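Local coordinates for diaminopimelate decarboxylase (Methanocaldococcus jannaschii, PDB 1TWI), which catalyses the pyridoxal-phosphate-dependent decarboxylation of meso-diaminopimelate to L-lysine, the last step of lysine biosynthesis, and works as a homodimer, at residues Val318-Gly323 / Leu379-Val384; Asn325-Pro330 / Asp362-Asp367. All coordinates share one frame; numbering follows the deposited sequence.

Interaction 1. Residues Val318-Gly323 / Leu379-Val384; sequences VMIDAG and LAIFDV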
# COMPACT_ATOMS: atom_id res chain seq x y z
N VAL A 318 -14.29 13.61 -11.55
CA VAL A 318 -14.26 12.70 -12.68
C VAL A 318 -13.83 11.36 -12.02
O VAL A 318 -12.78 11.30 -11.37
CB VAL A 318 -13.20 13.25 -13.71
CG1 VAL A 318 -12.79 12.18 -14.67
CG2 VAL A 318 -13.84 14.44 -14.47
N MET A 319 -14.66 10.31 -12.13
CA MET A 319 -14.36 9.04 -11.47
C MET A 319 -13.86 8.02 -12.49
O MET A 319 -14.56 7.73 -13.45
CB MET A 319 -15.61 8.46 -10.80
CG MET A 319 -16.49 9.49 -10.02
SD MET A 319 -15.57 10.27 -8.70
CE MET A 319 -16.97 10.93 -7.64
N ILE A 320 -12.67 7.48 -12.26
CA ILE A 320 -12.13 6.51 -13.18
C ILE A 320 -11.96 5.11 -12.60
O ILE A 320 -12.00 4.93 -11.37
CB ILE A 320 -10.76 7.00 -13.78
CG1 ILE A 320 -9.73 7.22 -12.65
CG2 ILE A 320 -10.97 8.35 -14.60
CD1 ILE A 320 -8.36 7.56 -13.22
N ASP A 321 -11.75 4.11 -13.47
CA ASP A 321 -11.60 2.75 -12.97
C ASP A 321 -10.21 2.34 -12.47
O ASP A 321 -10.00 1.19 -12.06
CB ASP A 321 -12.20 1.71 -13.94
CG ASP A 321 -11.60 1.75 -15.32
OD1 ASP A 321 -10.48 2.32 -15.50
OD2 ASP A 321 -12.27 1.20 -16.24
N ALA A 322 -9.28 3.28 -12.49
CA ALA A 322 -7.97 3.08 -11.88
C ALA A 322 -8.17 3.58 -10.46
O ALA A 322 -8.97 4.50 -10.21
CB ALA A 322 -6.89 3.92 -12.56
N GLY A 323 -7.41 3.04 -9.51
CA GLY A 323 -7.60 3.46 -8.13
C GLY A 323 -6.31 3.30 -7.35
O GLY A 323 -5.33 2.74 -7.85
N LEU A 379 -8.32 8.43 -19.37
CA LEU A 379 -7.35 9.38 -18.90
C LEU A 379 -6.01 8.63 -18.76
O LEU A 379 -6.01 7.43 -18.48
CB LEU A 379 -7.71 9.94 -17.52
CG LEU A 379 -9.10 10.56 -17.32
CD1 LEU A 379 -9.12 11.22 -15.94
CD2 LEU A 379 -9.35 11.66 -18.41
N ALA A 380 -4.89 9.33 -18.99
CA ALA A 380 -3.57 8.74 -18.80
C ALA A 380 -2.88 9.46 -17.62
O ALA A 380 -2.77 10.73 -17.58
CB ALA A 380 -2.73 8.89 -20.08
N ILE A 381 -2.38 8.67 -16.68
CA ILE A 381 -1.66 9.22 -15.54
C ILE A 381 -0.22 8.91 -15.86
O ILE A 381 0.18 7.73 -15.99
CB ILE A 381 -2.11 8.50 -14.23
CG1 ILE A 381 -3.62 8.74 -14.01
CG2 ILE A 381 -1.30 9.06 -13.00
CD1 ILE A 381 -4.28 7.61 -13.04
N PHE A 382 0.58 9.96 -15.98
CA PHE A 382 1.99 9.82 -16.34
C PHE A 382 2.95 9.38 -15.25
O PHE A 382 2.71 9.58 -14.07
CB PHE A 382 2.56 11.15 -16.82
CG PHE A 382 2.20 11.52 -18.25
CD1 PHE A 382 0.92 11.24 -18.75
CD2 PHE A 382 3.10 12.21 -19.04
CE1 PHE A 382 0.56 11.66 -20.04
CE2 PHE A 382 2.77 12.66 -20.35
CZ PHE A 382 1.49 12.38 -20.83
N ASP A 383 4.06 8.80 -15.70
CA ASP A 383 5.21 8.52 -14.85
C ASP A 383 4.89 7.56 -13.70
O ASP A 383 5.20 7.83 -12.55
CB ASP A 383 5.69 9.88 -14.33
CG ASP A 383 6.07 10.84 -15.47
OD1 ASP A 383 6.76 10.38 -16.41
OD2 ASP A 383 5.68 12.04 -15.44
N VAL A 384 4.30 6.44 -14.05
CA VAL A 384 3.95 5.45 -13.03
C VAL A 384 4.78 4.17 -13.22
O VAL A 384 4.39 3.10 -12.73
CB VAL A 384 2.49 5.10 -13.14
CG1 VAL A 384 1.59 6.27 -12.67
CG2 VAL A 384 2.16 4.70 -14.65
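Ile320 and Leu379 mark the nearest approach of two strand ends that run almost at right angles: the axes of strands 318-320 and 379-382 cross at -79° and come no closer than 10.2 Å. The CA atoms of Ile320 and Leu379 are 8.0 Å apart, and no hydrogen bond joins the two segments. This is the spacing of two backbones that pack through a layer of side chains, and the four that touch, Val318, Ile320, Leu379 and Ile381, are all branched and apolar.

The alternation of the strands sorts the residues. Val318 and Ile320 point toward the other segment while Met319 turns away; Leu379 and Ile381 answer them, with Ala380 on the far face. Leu379 CD1 takes part in two of the three closest side-chain contacts. Its CG lies anti to the carbonyl carbon (chi1 -54°) and itself touches Ile320 CG2, and CD1 reaches both Val318 CG1, at 4.0 Å, and Ile320 CG2, at 3.7 Å. Ile320 divides its two branches between two partners. While CG2 meets Leu379, its CG1 arm stands between backbone N and carbonyl carbon (chi1 60°) and extends to bring CD1 within 4.1 Å of Ile381 CD1, methyl against methyl, the two side chains crossing at a slant. Beta-branched valine and isoleucine suit extended backbone, and the longer isoleucine and leucine arms span the gap.

This is plain core packing in the C-terminal beta domain that accompanies the pyridoxal-binding TIM barrel in this decarboxylase family. Strand 300-311 pairs with both strands 316-320 and 378-382, and its Val306 touches Val318 and Ile320. Ile353 of strand 348-354 packs against Ile320 and Leu379, and Phe364 of strand 363-371 against Ile320 and Ile381, extending this buried apolar layer.

Interaction 2. Residues Asn325-Pro330 / Asp362-Asp367; sequences NDMMRP and DVFGRD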
# COMPACT_ATOMS: atom_id res chain seq x y z
N ASN A 325 -5.33 1.23 -5.23
CA ASN A 325 -4.78 -0.14 -5.13
C ASN A 325 -3.90 -0.46 -6.41
O ASN A 325 -2.97 -1.30 -6.39
CB ASN A 325 -5.94 -1.16 -5.02
CG ASN A 325 -6.74 -1.26 -6.32
OD1 ASN A 325 -7.46 -0.31 -6.71
ND2 ASN A 325 -6.59 -2.39 -7.01
N ASP A 326 -4.21 0.20 -7.52
CA ASP A 326 -3.43 0.02 -8.78
C ASP A 326 -2.13 0.86 -8.77
O ASP A 326 -1.12 0.48 -9.41
CB ASP A 326 -4.25 0.49 -10.01
CG ASP A 326 -5.61 -0.20 -10.12
OD1 ASP A 326 -5.63 -1.45 -10.16
OD2 ASP A 326 -6.65 0.50 -10.18
N MET A 327 -2.16 2.00 -8.09
CA MET A 327 -1.04 2.93 -8.10
C MET A 327 -1.22 3.79 -6.85
O MET A 327 -2.07 4.68 -6.81
CB MET A 327 -1.12 3.79 -9.35
CG MET A 327 0.26 4.31 -9.81
SD MET A 327 0.86 5.75 -8.88
CE MET A 327 -0.20 7.14 -9.64
N MET A 328 -0.41 3.49 -5.85
CA MET A 328 -0.53 4.09 -4.53
C MET A 328 0.15 5.43 -4.28
O MET A 328 -0.05 5.99 -3.19
CB MET A 328 0.04 3.11 -3.49
CG MET A 328 -0.75 1.80 -3.39
SD MET A 328 -2.23 2.11 -2.35
CE MET A 328 -1.37 1.99 -0.73
N ARG A 329 0.91 5.95 -5.24
CA ARG A 329 1.69 7.18 -4.91
C ARG A 329 0.89 8.39 -4.45
O ARG A 329 1.22 8.99 -3.44
CB ARG A 329 2.64 7.60 -6.05
CG ARG A 329 3.74 6.62 -6.42
CD ARG A 329 4.75 7.39 -7.33
NE ARG A 329 5.58 8.29 -6.54
CZ ARG A 329 5.73 9.60 -6.71
NH1 ARG A 329 5.11 10.30 -7.64
NH2 ARG A 329 6.55 10.24 -5.89
N PRO A 330 -0.14 8.79 -5.21
CA PRO A 330 -0.90 9.96 -4.74
C PRO A 330 -1.58 9.74 -3.38
O PRO A 330 -1.49 10.61 -2.49
CB PRO A 330 -1.93 10.21 -5.85
CG PRO A 330 -1.22 9.65 -7.12
CD PRO A 330 -0.60 8.34 -6.54
N ASP A 362 -8.04 8.31 -1.96
CA ASP A 362 -7.99 7.69 -3.28
C ASP A 362 -8.43 8.75 -4.34
O ASP A 362 -9.52 8.70 -4.92
CB ASP A 362 -8.89 6.42 -3.36
CG ASP A 362 -9.03 5.89 -4.79
OD1 ASP A 362 -8.01 5.81 -5.52
OD2 ASP A 362 -10.15 5.56 -5.21
N VAL A 363 -7.52 9.68 -4.58
CA VAL A 363 -7.71 10.79 -5.50
C VAL A 363 -6.37 10.90 -6.25
O VAL A 363 -5.30 10.99 -5.61
CB VAL A 363 -7.98 12.10 -4.69
CG1 VAL A 363 -7.93 13.34 -5.61
CG2 VAL A 363 -9.36 12.01 -3.98
N PHE A 364 -6.40 10.88 -7.57
CA PHE A 364 -5.15 10.98 -8.33
C PHE A 364 -4.68 12.43 -8.56
O PHE A 364 -3.50 12.66 -8.80
CB PHE A 364 -5.32 10.29 -9.70
CG PHE A 364 -5.40 8.79 -9.61
CD1 PHE A 364 -4.25 8.03 -9.35
CD2 PHE A 364 -6.63 8.14 -9.73
CE1 PHE A 364 -4.34 6.62 -9.21
CE2 PHE A 364 -6.74 6.75 -9.59
CZ PHE A 364 -5.59 5.99 -9.33
N GLY A 365 -5.59 13.39 -8.53
CA GLY A 365 -5.17 14.77 -8.76
C GLY A 365 -6.34 15.69 -8.50
O GLY A 365 -7.51 15.32 -8.69
N ARG A 366 -6.04 16.91 -8.08
CA ARG A 366 -7.08 17.90 -7.78
C ARG A 366 -6.89 19.19 -8.62
O ARG A 366 -5.75 19.60 -8.94
CB ARG A 366 -7.01 18.24 -6.29
CG ARG A 366 -7.32 17.09 -5.34
CD ARG A 366 -7.05 17.51 -3.89
NE ARG A 366 -7.62 16.57 -2.90
CZ ARG A 366 -7.09 15.39 -2.55
NH1 ARG A 366 -5.96 14.95 -3.11
NH2 ARG A 366 -7.69 14.63 -1.63
N ASP A 367 -8.01 19.80 -9.00
CA ASP A 367 -7.96 21.04 -9.74
C ASP A 367 -7.06 20.96 -10.95
O ASP A 367 -6.20 21.80 -11.14
CB ASP A 367 -7.50 22.15 -8.81
CG ASP A 367 -8.41 22.26 -7.58
OD1 ASP A 367 -7.91 22.55 -6.49
OD2 ASP A 367 -9.64 22.04 -7.70
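Pro330 and Phe364 bring the backbones closest, their CA atoms 5.7 Å apart, where the start of helix 329-333 passes the bulged beginning of strand 363-371. Pro330 CB rests 3.5 Å from the carbonyl oxygen of Val363, and its CG lies 4.1 Å from Phe364 CD1. Proline suits this early helical position: N-H groups in the first turn have no acceptor one turn earlier, so its missing N-H costs no helical bond, and its ring is compact and apolar.

The Phe364 ring also meets Met327, whose carbonyl oxygen comes obliquely to within 3.8 Å of CE1. The methionine chain bends twice: the bend at chi2 (-80°) sets the sulfur near Arg329 N, and that at chi3 (-76°) carries CE back toward the ring, 4.2 Å from Phe364 CD1. Arg329 N makes a weak capping bond to Met327 SD, 3.6 Å long with an N-H...S angle of 150°. Flexible methionine can thus serve both roles.

Phe364 and Gly365 both face Ile353 across the sheet, forming a classic beta bulge. Packed against this bulge, the turn into the helix carries Arg329, which belongs to the pocket occupied by lysine, the reaction product, and is inferred to bind substrate.

From the N terminus, the chain leaves strand 316-320 through the loop at 321-323, passes 325-330 into helix 329-333, and runs through strands 339-341 and 348-354 to reach 362-367. There interaction 2 closes the inner loop. The chain then follows strand 363-371 and returns along 379-384, where interaction 1 closes the outer loop, so the two contacts nest without crossing. Their centres lie 8 Å apart, and they touch directly: Phe364 CE2 is 3.2 Å from Ala322 O, and Met327 CE is 3.6 Å from Val384 CG1. Together they join strands of the mixed sheet to the short helix bearing Arg329, and both reach the second subunit.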